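Local coordinates for glycosyl hydrolase, family 31/fibronectin type III domain protein (Clostridium perfringens, PDB 4UAP), which binds N-acetylgalactosamine through a calcium-bearing beta-sandwich carbohydrate-binding module of family 32, probably to hold the parent family 31 glycoside hydrolase on galacto-configured glycans, at residues S13-M19 / R36-W41; L67-Y73 / E144-K150; T81-A85 / D132-D136; M87-A92 / G104-I109. All coordinates share one frame. Where two conformers were deposited one is given. Residues are numbered along the deposited sequence.

Contact 1 of 4, residues S13-M19 / R36-W41; sequences SQLQSGM and RMDLKW. With NGA (2-acetamido-2-deoxy-beta-D-galactopyranose), chain C.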
# COMPACT_ATOMS: atom_id res chain seq x y z
N SER A 13 -11.94 -8.54 2.65
CA SER A 13 -12.85 -8.58 3.79
C SER A 13 -12.30 -7.74 4.95
O SER A 13 -13.00 -7.50 5.93
CB SER A 13 -13.12 -10.03 4.25
OG SER A 13 -12.02 -10.58 4.95
N GLN A 14 -11.05 -7.27 4.83
CA GLN A 14 -10.44 -6.41 5.86
C GLN A 14 -10.73 -4.92 5.66
O GLN A 14 -10.40 -4.10 6.51
CB GLN A 14 -8.92 -6.58 5.87
CG GLN A 14 -8.44 -7.99 6.05
CD GLN A 14 -8.89 -8.58 7.35
OE1 GLN A 14 -8.42 -8.19 8.42
NE2 GLN A 14 -9.81 -9.53 7.28
N LEU A 15 -11.34 -4.59 4.53
CA LEU A 15 -11.36 -3.22 4.06
C LEU A 15 -12.72 -2.59 4.15
O LEU A 15 -13.74 -3.28 4.09
CB LEU A 15 -10.86 -3.15 2.61
CG LEU A 15 -9.48 -3.77 2.38
CD1 LEU A 15 -9.08 -3.64 0.91
CD2 LEU A 15 -8.46 -3.12 3.31
N GLN A 16 -12.73 -1.27 4.28
CA GLN A 16 -13.97 -0.51 4.37
C GLN A 16 -14.69 -0.52 3.03
O GLN A 16 -14.06 -0.37 1.97
CB GLN A 16 -13.69 0.93 4.81
CG GLN A 16 -14.94 1.82 4.87
CD GLN A 16 -15.96 1.32 5.87
OE1 GLN A 16 -15.61 0.66 6.86
NE2 GLN A 16 -17.23 1.62 5.62
N SER A 17 -16.01 -0.69 3.07
CA SER A 17 -16.82 -0.71 1.85
C SER A 17 -16.56 0.52 0.98
O SER A 17 -16.58 1.65 1.47
CB SER A 17 -18.31 -0.78 2.22
OG SER A 17 -19.12 -0.79 1.06
N GLY A 18 -16.32 0.31 -0.31
CA GLY A 18 -16.09 1.44 -1.20
C GLY A 18 -14.67 1.97 -1.17
O GLY A 18 -14.32 2.87 -1.93
N MET A 19 -13.84 1.38 -0.31
CA MET A 19 -12.46 1.81 -0.11
C MET A 19 -11.54 0.59 -0.22
O MET A 19 -10.68 0.37 0.64
CB MET A 19 -12.30 2.51 1.25
CG MET A 19 -13.36 3.60 1.51
SD MET A 19 -13.13 4.56 3.05
CE MET A 19 -11.76 5.59 2.58
N ARG A 36 -8.84 6.75 -1.21
CA ARG A 36 -8.06 5.84 -0.39
C ARG A 36 -8.56 4.40 -0.31
O ARG A 36 -9.75 4.13 -0.48
CB ARG A 36 -7.98 6.37 1.05
CG ARG A 36 -7.43 7.77 1.21
CD ARG A 36 -7.05 8.01 2.67
NE ARG A 36 -8.11 7.57 3.57
CZ ARG A 36 -9.09 8.34 4.03
NH1 ARG A 36 -9.16 9.63 3.69
NH2 ARG A 36 -10.01 7.81 4.83
N MET A 37 -7.62 3.49 -0.05
CA MET A 37 -7.90 2.17 0.52
C MET A 37 -7.77 2.28 2.04
O MET A 37 -6.74 2.72 2.54
CB MET A 37 -6.93 1.11 -0.02
CG MET A 37 -7.20 -0.33 0.47
SD MET A 37 -5.73 -1.39 0.67
CE MET A 37 -5.16 -0.73 2.22
N ASP A 38 -8.83 1.89 2.76
CA ASP A 38 -8.85 1.93 4.22
C ASP A 38 -9.23 0.56 4.78
O ASP A 38 -10.11 -0.12 4.25
CB ASP A 38 -9.88 2.95 4.73
CG ASP A 38 -9.36 4.40 4.74
OD1 ASP A 38 -8.39 4.76 4.02
OD2 ASP A 38 -9.95 5.20 5.50
N LEU A 39 -8.58 0.16 5.87
CA LEU A 39 -9.07 -0.93 6.70
C LEU A 39 -10.47 -0.54 7.20
O LEU A 39 -10.78 0.65 7.28
CB LEU A 39 -8.12 -1.17 7.87
CG LEU A 39 -7.49 -2.56 7.94
CD1 LEU A 39 -6.72 -2.87 6.67
CD2 LEU A 39 -6.61 -2.69 9.18
N LYS A 40 -11.30 -1.53 7.53
CA LYS A 40 -12.67 -1.25 7.98
C LYS A 40 -12.74 -0.15 9.04
O LYS A 40 -12.02 -0.20 10.05
CB LYS A 40 -13.33 -2.52 8.53
CG LYS A 40 -13.79 -3.51 7.48
CD LYS A 40 -14.53 -4.68 8.14
CE LYS A 40 -14.92 -5.74 7.12
NZ LYS A 40 -15.50 -5.15 5.89
N TRP A 41 -13.60 0.83 8.82
CA TRP A 41 -13.80 1.88 9.82
C TRP A 41 -14.49 1.33 11.07
O TRP A 41 -15.29 0.40 10.99
CB TRP A 41 -14.63 3.03 9.25
CG TRP A 41 -13.93 3.83 8.20
CD1 TRP A 41 -12.77 3.51 7.55
CD2 TRP A 41 -14.35 5.10 7.68
NE1 TRP A 41 -12.44 4.50 6.66
CE2 TRP A 41 -13.39 5.49 6.72
CE3 TRP A 41 -15.43 5.95 7.95
CZ2 TRP A 41 -13.49 6.69 6.01
CZ3 TRP A 41 -15.53 7.14 7.25
CH2 TRP A 41 -14.57 7.50 6.29
C1 NGA C . -12.00 7.94 11.57
C2 NGA C . -11.50 8.73 10.37
C3 NGA C . -11.72 7.92 9.10
C4 NGA C . -11.10 6.54 9.29
C5 NGA C . -11.81 5.85 10.46
C6 NGA C . -11.31 4.45 10.81
C7 NGA C . -11.51 11.19 10.21
C8 NGA C . -12.37 12.41 10.06
N2 NGA C . -12.17 10.02 10.26
O1 NGA C . -11.44 8.51 12.73
O3 NGA C . -11.14 8.63 8.04
O4 NGA C . -9.73 6.69 9.58
O5 NGA C . -11.60 6.59 11.62
O6 NGA C . -11.97 3.99 11.99
O7 NGA C . -10.28 11.29 10.27
O HOH W 1 -16.51 -0.93 8.91

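Contact 2 of 4, residues L67-Y73 / E144-K150; sequences LENFTIY and EIEFYEK. With CA (calcium ion), chain D.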
# COMPACT_ATOMS: atom_id res chain seq x y z
N LEU A 67 11.87 -2.31 -12.72
CA LEU A 67 11.30 -1.17 -12.00
C LEU A 67 12.36 -0.22 -11.44
O LEU A 67 13.34 -0.66 -10.84
CB LEU A 67 10.42 -1.67 -10.85
CG LEU A 67 9.24 -2.57 -11.20
CD1 LEU A 67 8.53 -3.08 -9.94
CD2 LEU A 67 8.27 -1.83 -12.12
N GLU A 68 12.14 1.08 -11.61
CA GLU A 68 12.96 2.07 -10.92
C GLU A 68 12.55 2.15 -9.44
O GLU A 68 13.40 2.19 -8.55
CB GLU A 68 12.83 3.44 -11.58
CG GLU A 68 13.40 3.51 -13.00
CD GLU A 68 14.93 3.56 -13.05
OE1 GLU A 68 15.59 3.27 -12.02
OE2 GLU A 68 15.48 3.91 -14.12
N ASN A 69 11.24 2.14 -9.18
CA ASN A 69 10.74 2.20 -7.81
C ASN A 69 9.27 1.86 -7.72
O ASN A 69 8.59 1.77 -8.73
CB ASN A 69 10.96 3.61 -7.21
CG ASN A 69 9.95 4.64 -7.74
OD1 ASN A 69 8.75 4.58 -7.43
ND2 ASN A 69 10.43 5.60 -8.51
N PHE A 70 8.78 1.67 -6.50
CA PHE A 70 7.36 1.91 -6.29
C PHE A 70 7.23 2.93 -5.16
O PHE A 70 8.11 3.07 -4.32
CB PHE A 70 6.57 0.61 -6.03
CG PHE A 70 6.97 -0.16 -4.80
CD1 PHE A 70 6.48 0.19 -3.55
CD2 PHE A 70 7.80 -1.26 -4.91
CE1 PHE A 70 6.82 -0.55 -2.43
CE2 PHE A 70 8.16 -2.00 -3.79
CZ PHE A 70 7.67 -1.64 -2.55
N THR A 71 6.13 3.67 -5.22
CA THR A 71 5.89 4.80 -4.35
C THR A 71 4.53 4.67 -3.69
O THR A 71 3.51 4.58 -4.38
CB THR A 71 5.93 6.12 -5.14
OG1 THR A 71 7.25 6.30 -5.69
CG2 THR A 71 5.59 7.30 -4.23
N ILE A 72 4.53 4.65 -2.36
CA ILE A 72 3.33 4.56 -1.56
C ILE A 72 2.94 5.97 -1.12
O ILE A 72 3.76 6.69 -0.55
CB ILE A 72 3.54 3.65 -0.33
CG1 ILE A 72 4.01 2.25 -0.78
CG2 ILE A 72 2.25 3.55 0.50
CD1 ILE A 72 4.47 1.34 0.36
N TYR A 73 1.71 6.37 -1.42
CA TYR A 73 1.22 7.68 -1.02
C TYR A 73 0.42 7.55 0.27
O TYR A 73 -0.61 6.87 0.33
CB TYR A 73 0.37 8.30 -2.13
CG TYR A 73 1.18 8.69 -3.35
CD1 TYR A 73 1.51 7.74 -4.32
CD2 TYR A 73 1.61 10.01 -3.53
CE1 TYR A 73 2.25 8.10 -5.44
CE2 TYR A 73 2.35 10.37 -4.65
CZ TYR A 73 2.66 9.42 -5.60
OH TYR A 73 3.39 9.78 -6.70
N GLU A 144 -2.62 5.57 -2.47
CA GLU A 144 -2.26 5.08 -3.79
C GLU A 144 -0.90 4.42 -3.69
O GLU A 144 -0.09 4.78 -2.84
CB GLU A 144 -2.21 6.23 -4.82
CG GLU A 144 -2.03 5.77 -6.29
CD GLU A 144 -3.36 5.51 -7.01
OE1 GLU A 144 -3.35 5.19 -8.21
OE2 GLU A 144 -4.42 5.61 -6.36
N ILE A 145 -0.66 3.43 -4.54
CA ILE A 145 0.67 2.89 -4.71
C ILE A 145 0.96 2.90 -6.20
O ILE A 145 0.18 2.36 -6.98
CB ILE A 145 0.82 1.47 -4.12
CG1 ILE A 145 0.56 1.50 -2.61
CG2 ILE A 145 2.22 0.91 -4.43
CD1 ILE A 145 0.58 0.11 -1.91
N GLU A 146 2.06 3.56 -6.58
CA GLU A 146 2.46 3.71 -7.99
C GLU A 146 3.75 2.97 -8.29
O GLU A 146 4.66 2.96 -7.46
CB GLU A 146 2.65 5.20 -8.33
CG GLU A 146 1.39 6.02 -8.25
CD GLU A 146 1.60 7.43 -8.74
OE1 GLU A 146 2.76 7.90 -8.70
OE2 GLU A 146 0.61 8.06 -9.16
N PHE A 147 3.83 2.39 -9.48
CA PHE A 147 5.01 1.64 -9.90
C PHE A 147 5.67 2.34 -11.09
O PHE A 147 5.00 2.70 -12.06
CB PHE A 147 4.64 0.19 -10.25
CG PHE A 147 4.14 -0.60 -9.07
CD1 PHE A 147 2.84 -0.45 -8.61
CD2 PHE A 147 4.99 -1.46 -8.39
CE1 PHE A 147 2.39 -1.14 -7.50
CE2 PHE A 147 4.55 -2.17 -7.29
CZ PHE A 147 3.24 -2.01 -6.84
N TYR A 148 6.97 2.56 -11.01
CA TYR A 148 7.69 3.29 -12.05
C TYR A 148 8.66 2.37 -12.78
O TYR A 148 9.59 1.83 -12.17
CB TYR A 148 8.44 4.49 -11.46
CG TYR A 148 7.53 5.63 -11.08
CD1 TYR A 148 6.85 5.63 -9.87
CD2 TYR A 148 7.33 6.69 -11.95
CE1 TYR A 148 6.00 6.67 -9.52
CE2 TYR A 148 6.49 7.73 -11.62
CZ TYR A 148 5.83 7.72 -10.41
OH TYR A 148 4.99 8.77 -10.10
N GLU A 149 8.44 2.19 -14.07
CA GLU A 149 9.24 1.26 -14.86
C GLU A 149 10.57 1.90 -15.30
O GLU A 149 10.64 3.10 -15.56
CB GLU A 149 8.44 0.79 -16.08
CG GLU A 149 9.08 -0.38 -16.82
CD GLU A 149 8.22 -0.91 -17.97
OE1 GLU A 149 7.25 -0.23 -18.37
OE2 GLU A 149 8.51 -2.02 -18.46
N LYS A 150 11.62 1.09 -15.37
CA LYS A 150 12.90 1.58 -15.87
C LYS A 150 12.79 1.72 -17.39
O LYS A 150 12.65 0.72 -18.10
CB LYS A 150 14.04 0.64 -15.50
CG LYS A 150 15.43 1.13 -15.93
CD LYS A 150 16.53 0.24 -15.36
CE LYS A 150 17.93 0.74 -15.69
NZ LYS A 150 18.22 0.65 -17.15
CA CA D . -6.13 6.06 -4.87

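Contact 3 of 4, residues T81-A85 / D132-D136; sequences TINIA and DSHKD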
# COMPACT_ATOMS: atom_id res chain seq x y z
N THR A 81 1.18 17.31 7.91
CA THR A 81 1.55 16.28 8.88
C THR A 81 0.86 14.96 8.49
O THR A 81 -0.19 14.97 7.86
CB THR A 81 1.16 16.66 10.31
OG1 THR A 81 -0.26 16.86 10.37
CG2 THR A 81 1.89 17.94 10.76
N ILE A 82 1.45 13.83 8.88
CA ILE A 82 0.89 12.53 8.54
C ILE A 82 -0.32 12.22 9.44
O ILE A 82 -0.28 12.43 10.66
CB ILE A 82 1.94 11.42 8.64
CG1 ILE A 82 1.45 10.14 7.96
CG2 ILE A 82 2.33 11.17 10.11
CD1 ILE A 82 2.59 9.20 7.56
N ASN A 83 -1.41 11.74 8.83
CA ASN A 83 -2.62 11.47 9.59
C ASN A 83 -2.46 10.27 10.51
O ASN A 83 -1.67 9.36 10.24
CB ASN A 83 -3.82 11.26 8.65
CG ASN A 83 -5.12 11.04 9.40
OD1 ASN A 83 -5.61 9.91 9.49
ND2 ASN A 83 -5.69 12.12 9.95
N ILE A 84 -3.21 10.27 11.61
CA ILE A 84 -3.13 9.19 12.59
C ILE A 84 -3.49 7.80 12.00
O ILE A 84 -3.04 6.76 12.50
CB ILE A 84 -4.04 9.52 13.79
CG1 ILE A 84 -3.72 8.64 14.99
CG2 ILE A 84 -5.50 9.46 13.40
CD1 ILE A 84 -4.54 8.99 16.24
N ALA A 85 -4.29 7.77 10.94
CA ALA A 85 -4.69 6.49 10.34
C ALA A 85 -3.68 5.99 9.30
O ALA A 85 -3.79 4.87 8.81
CB ALA A 85 -6.08 6.60 9.71
N ASP A 132 2.23 -1.64 10.59
CA ASP A 132 1.73 -0.78 11.65
C ASP A 132 1.15 0.50 11.06
O ASP A 132 1.53 0.93 9.96
CB ASP A 132 2.85 -0.45 12.63
CG ASP A 132 2.33 0.01 13.98
OD1 ASP A 132 1.15 -0.26 14.28
OD2 ASP A 132 3.11 0.64 14.73
N SER A 133 0.21 1.10 11.78
CA SER A 133 -0.28 2.44 11.46
C SER A 133 0.04 3.38 12.63
O SER A 133 0.58 2.95 13.64
CB SER A 133 -1.78 2.42 11.20
OG SER A 133 -2.49 2.32 12.42
N HIS A 134 -0.29 4.65 12.48
CA HIS A 134 -0.07 5.61 13.56
C HIS A 134 -1.15 5.59 14.62
O HIS A 134 -1.13 6.42 15.53
CB HIS A 134 0.05 7.03 12.99
CG HIS A 134 1.35 7.27 12.29
ND1 HIS A 134 1.53 7.03 10.95
CD2 HIS A 134 2.56 7.66 12.77
CE1 HIS A 134 2.78 7.30 10.62
NE2 HIS A 134 3.42 7.68 11.71
N LYS A 135 -2.09 4.66 14.52
CA LYS A 135 -3.21 4.63 15.47
C LYS A 135 -3.25 3.32 16.22
O LYS A 135 -2.98 3.29 17.41
CB LYS A 135 -4.54 4.87 14.74
CG LYS A 135 -5.72 5.13 15.67
CD LYS A 135 -6.98 5.33 14.86
CE LYS A 135 -8.20 5.52 15.76
NZ LYS A 135 -9.43 5.76 14.94
N ASP A 136 -3.58 2.25 15.51
CA ASP A 136 -3.67 0.92 16.12
C ASP A 136 -3.73 -0.14 15.03
O ASP A 136 -3.82 0.19 13.85
CB ASP A 136 -4.89 0.81 17.05
CG ASP A 136 -6.21 1.11 16.34
OD1 ASP A 136 -6.49 0.53 15.26
OD2 ASP A 136 -6.99 1.94 16.87

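Contact 4 of 4, residues M87-A92 / G104-I109; sequences MKKVKA and GEKANI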
# COMPACT_ATOMS: atom_id res chain seq x y z
N MET A 87 -0.14 4.68 7.39
CA MET A 87 0.88 3.66 7.59
C MET A 87 2.08 4.23 8.37
O MET A 87 2.49 5.37 8.15
CB MET A 87 1.32 3.10 6.23
CG MET A 87 1.94 1.69 6.27
SD MET A 87 2.13 1.02 4.59
CE MET A 87 3.17 2.27 3.85
N LYS A 88 2.63 3.42 9.27
CA LYS A 88 3.80 3.81 10.05
C LYS A 88 4.99 2.91 9.74
O LYS A 88 6.14 3.33 9.84
CB LYS A 88 3.50 3.74 11.55
CG LYS A 88 4.65 4.23 12.43
CD LYS A 88 4.33 4.13 13.92
CE LYS A 88 5.40 4.83 14.75
NZ LYS A 88 5.18 4.66 16.22
N LYS A 89 4.70 1.66 9.37
CA LYS A 89 5.73 0.65 9.13
C LYS A 89 5.30 -0.33 8.04
O LYS A 89 4.16 -0.80 8.03
CB LYS A 89 6.06 -0.10 10.42
CG LYS A 89 7.21 -1.09 10.32
CD LYS A 89 7.52 -1.61 11.72
CE LYS A 89 8.40 -2.83 11.72
NZ LYS A 89 8.65 -3.28 13.13
N VAL A 90 6.22 -0.65 7.15
CA VAL A 90 5.89 -1.44 5.98
C VAL A 90 7.06 -2.33 5.63
O VAL A 90 8.21 -2.00 5.93
CB VAL A 90 5.54 -0.53 4.77
CG1 VAL A 90 6.76 0.27 4.32
CG2 VAL A 90 4.92 -1.32 3.61
N LYS A 91 6.76 -3.46 5.02
CA LYS A 91 7.82 -4.27 4.43
C LYS A 91 7.38 -4.66 3.03
O LYS A 91 6.21 -4.55 2.67
CB LYS A 91 8.12 -5.51 5.28
CG LYS A 91 6.96 -6.49 5.40
CD LYS A 91 7.41 -7.81 6.03
CE LYS A 91 6.27 -8.82 6.03
NZ LYS A 91 6.60 -10.08 6.74
N ALA A 92 8.33 -5.14 2.23
CA ALA A 92 7.98 -5.59 0.90
C ALA A 92 8.91 -6.70 0.44
O ALA A 92 10.06 -6.80 0.88
CB ALA A 92 8.01 -4.43 -0.08
N GLY A 104 13.03 -5.28 2.08
CA GLY A 104 13.28 -4.60 3.33
C GLY A 104 12.09 -3.88 3.92
O GLY A 104 11.00 -3.82 3.34
N GLU A 105 12.32 -3.29 5.08
CA GLU A 105 11.27 -2.69 5.87
C GLU A 105 11.54 -1.21 6.01
O GLU A 105 12.69 -0.79 6.09
CB GLU A 105 11.20 -3.38 7.24
CG GLU A 105 10.45 -2.61 8.32
CD GLU A 105 10.69 -3.19 9.71
OE1 GLU A 105 10.48 -4.41 9.90
OE2 GLU A 105 11.12 -2.42 10.61
N LYS A 106 10.48 -0.41 6.00
CA LYS A 106 10.63 1.01 6.28
C LYS A 106 9.76 1.33 7.48
O LYS A 106 8.59 0.97 7.51
CB LYS A 106 10.25 1.84 5.06
CG LYS A 106 11.30 1.75 3.94
CD LYS A 106 10.92 2.54 2.71
CE LYS A 106 11.73 2.09 1.50
NZ LYS A 106 13.20 2.18 1.72
N ALA A 107 10.35 1.99 8.48
CA ALA A 107 9.67 2.24 9.75
C ALA A 107 9.59 3.73 10.08
O ALA A 107 10.24 4.55 9.43
CB ALA A 107 10.37 1.48 10.88
N ASN A 108 8.78 4.07 11.08
CA ASN A 108 8.61 5.45 11.52
C ASN A 108 8.27 6.38 10.37
O ASN A 108 8.80 7.49 10.27
CB ASN A 108 9.86 5.92 12.25
CG ASN A 108 10.20 5.04 13.43
OD1 ASN A 108 11.19 4.31 13.41
ND2 ASN A 108 9.36 5.08 14.46
N ILE A 109 7.39 5.92 9.50
CA ILE A 109 7.00 6.70 8.34
C ILE A 109 6.30 7.97 8.77
O ILE A 109 5.37 7.92 9.56
CB ILE A 109 6.08 5.89 7.41
CG1 ILE A 109 6.86 4.69 6.83
CG2 ILE A 109 5.52 6.78 6.30
CD1 ILE A 109 5.97 3.64 6.17
O HOH W 2 10.05 -5.24 12.47

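Contact 1 of 4, residues S13-M19 / R36-W41
This is a loop-to-strand contact behind the sugar pocket: the loop 13-19, which follows strand 6-9, lies along the short strand 37-38 and the residues after it. Leu15 and Leu39 form a single backbone bridge, flanked by the bonds from Gln16 N to Asp38 O (2.9 Å) and from Lys40 N to Gln14 O (2.9 Å). Farther along, Asp38 N donates to Met19 O (3.2 Å). Between these bonds the loop swings out in a type II beta turn, Gln16 to Met19, closed by Met19 N to Gln16 O (2.9 Å); Gly18, at phi 82°, fits because a CB would press on the preceding carbonyl. In this family 32 module such loops at one end of the beta-sandwich carry the sugar site. The indole of Trp41 is held between Gln16 and the ligand: GalNAc C4 is over one face and Gln16 CG over the opposite face, a CH-pi contact 4.0 Å from the five-membered ring centroid. Gln16 OE1 also accepts from Trp41 N (2.8 Å), so one long amide side chain serves both ring and backbone. Met19 SD adds an oblique Met-aromatic contact, 3.7 Å from Trp41 CZ2. The carboxylate of Asp38 orients two pocket residues at once, as its OD2 accepts from Trp41 NE1 (2.8 Å) and from Arg36 NH2 (2.7 Å), the latter within a salt bridge.

Contact 2 of 4, residues L67-Y73 / E144-K150
Calcium site and sheet meet here: Glu144, first residue of the segment 144-150, binds the ion through OE2 at 2.3 Å while its OE1 accepts a hydrogen bond from Gly27 N, and Lys23, Asp26, Thr28, Ser35 and Asn143 complete the site. A carboxylate suits this place, supplying a negatively charged ligand. Strands 69-73 and 144-149 run at 164° to each other, their axes 4.6 Å apart at closest approach. Thr71 and Glu146 form a hydrogen-bonded pair, with Thr71 N to Glu146 O and Glu146 N to Thr71 O both 2.8 Å. Near the other end, Glu68 and Asn69 both face Tyr148 in a classic beta bulge: Tyr148 O takes a bond from Glu68 N (2.7 Å) and a weak one from Asn69 N (3.4 Å), which shifts the register by one residue. The face of Phe70, Ile72, Ile145 and Phe147 is apolar, with Phe70 CB 3.5 Å from Phe147 CD2 and Ile72 CG1 4.0 Å from Ile145 CG1. On the other face, polar groups join up: Glu146 OE1 accepts from both Tyr73 OH and Tyr148 OH, each at 2.8 Å, and Thr71 OG1 donates to Asn69 OD1 (2.9 Å). The apolar face looks into the beta-sandwich, where Phe70 and Ile72 pack on Ile128 of strand 125-133 in the opposing sheet, while strand 113-118 pairs with the other edge of strand 64-74.

Contact 3 of 4, residues T81-A85 / D132-D136
Strand 125-133 ends at Ser133, and the chain that follows it packs against the loop 81-85. Asp132, out of reach of that loop, is tied instead by its backbone to Lys88 in the adjoining strand. Ser133 points its CB toward the loop, 4.0 Å from Ala85 O, and its OG accepts from Lys135 N (3.2 Å) in an ST turn, a small hydroxyl thus bending the chain as the strand ends. His134 makes the main contact. Its imidazole is flat enough for Ile82 to lie against it, CG2 standing over one face 4.1 Å from the ring centroid in a CH-pi contact and CD1 reaching 3.6 Å from CE1; its ND1 is hydrogen-bonded to Ala86 O. Lys135 then meets Ile84 through the aliphatic base of its side chain, CB lying 3.9 Å from Ile84 CG1, while its amino end leads away, as suits an exposed lysine. Asp136 turns to Thr139 and Asn138. Across from these residues Ala85 N donates to Asn83 OD1 (2.9 Å), an Asx turn, while Asn83 ND2 is bonded to Asn77; Ala85 also touches the bound GalNAc. The arrangement is loop-on-loop packing at the binding end of a family 32 beta-sandwich, where connections between strands line the sugar pocket.

Contact 4 of 4, residues M87-A92 / G104-I109
Strands 87-92 and 104-106 run antiparallel, at 165° with axes 4.6 Å apart, as the two arms of the beta hairpin 87-96/99-106 at one edge of a five-stranded sheet in the sandwich. Val90 and Lys106 form a hydrogen-bonded pair, Val90 N to Lys106 O at 2.9 Å and Lys106 N to Val90 O at 2.8 Å. Past the strand end the chain still holds on, Ile109 N donating to Lys88 O (2.9 Å). Asn108, with phi and psi of 51° and 43°, makes the kink that turns Ile109 toward strand 87-92. Branched and apolar, Ile109 fills the inner side: its CD1 lies 3.9 Å from both Met87 CE and Val90 CG1, near Thr114 and Asn74 of the opposing sheet. At the more exposed positions charged residues take over. Lys89 and Glu105 form a long salt bridge, NZ to OE2 3.6 Å, and one water joins the same side chains, accepting from Lys89 NZ at 2.5 Å and donating to Glu105 OE1 at 2.7 Å.

How the contacts relate
From the N terminus, contact 1 comes first, closing a short loop of 16 intervening residues before the others open. Contact 2 spans the longest excursion, 70 residues between the segments 67-73 and 144-150; contact 3 is nested inside it, and contact 4, a local hairpin, inside contact 3. Contacts 1 and 2 do not touch but share a sheet, since strand 37-38 neighbours strand 141-149. Contacts 3 and 4 reach the other sheet and meet where strands 125-133 and 87-96 adjoin. Contacts 2 and 4 pack face to face across the sandwich, Ile72 CG2 lying 3.7 Å from Met87 CE. Contacts 1 and 3 both supply GalNAc-pocket residues, their centres about 15 Å apart.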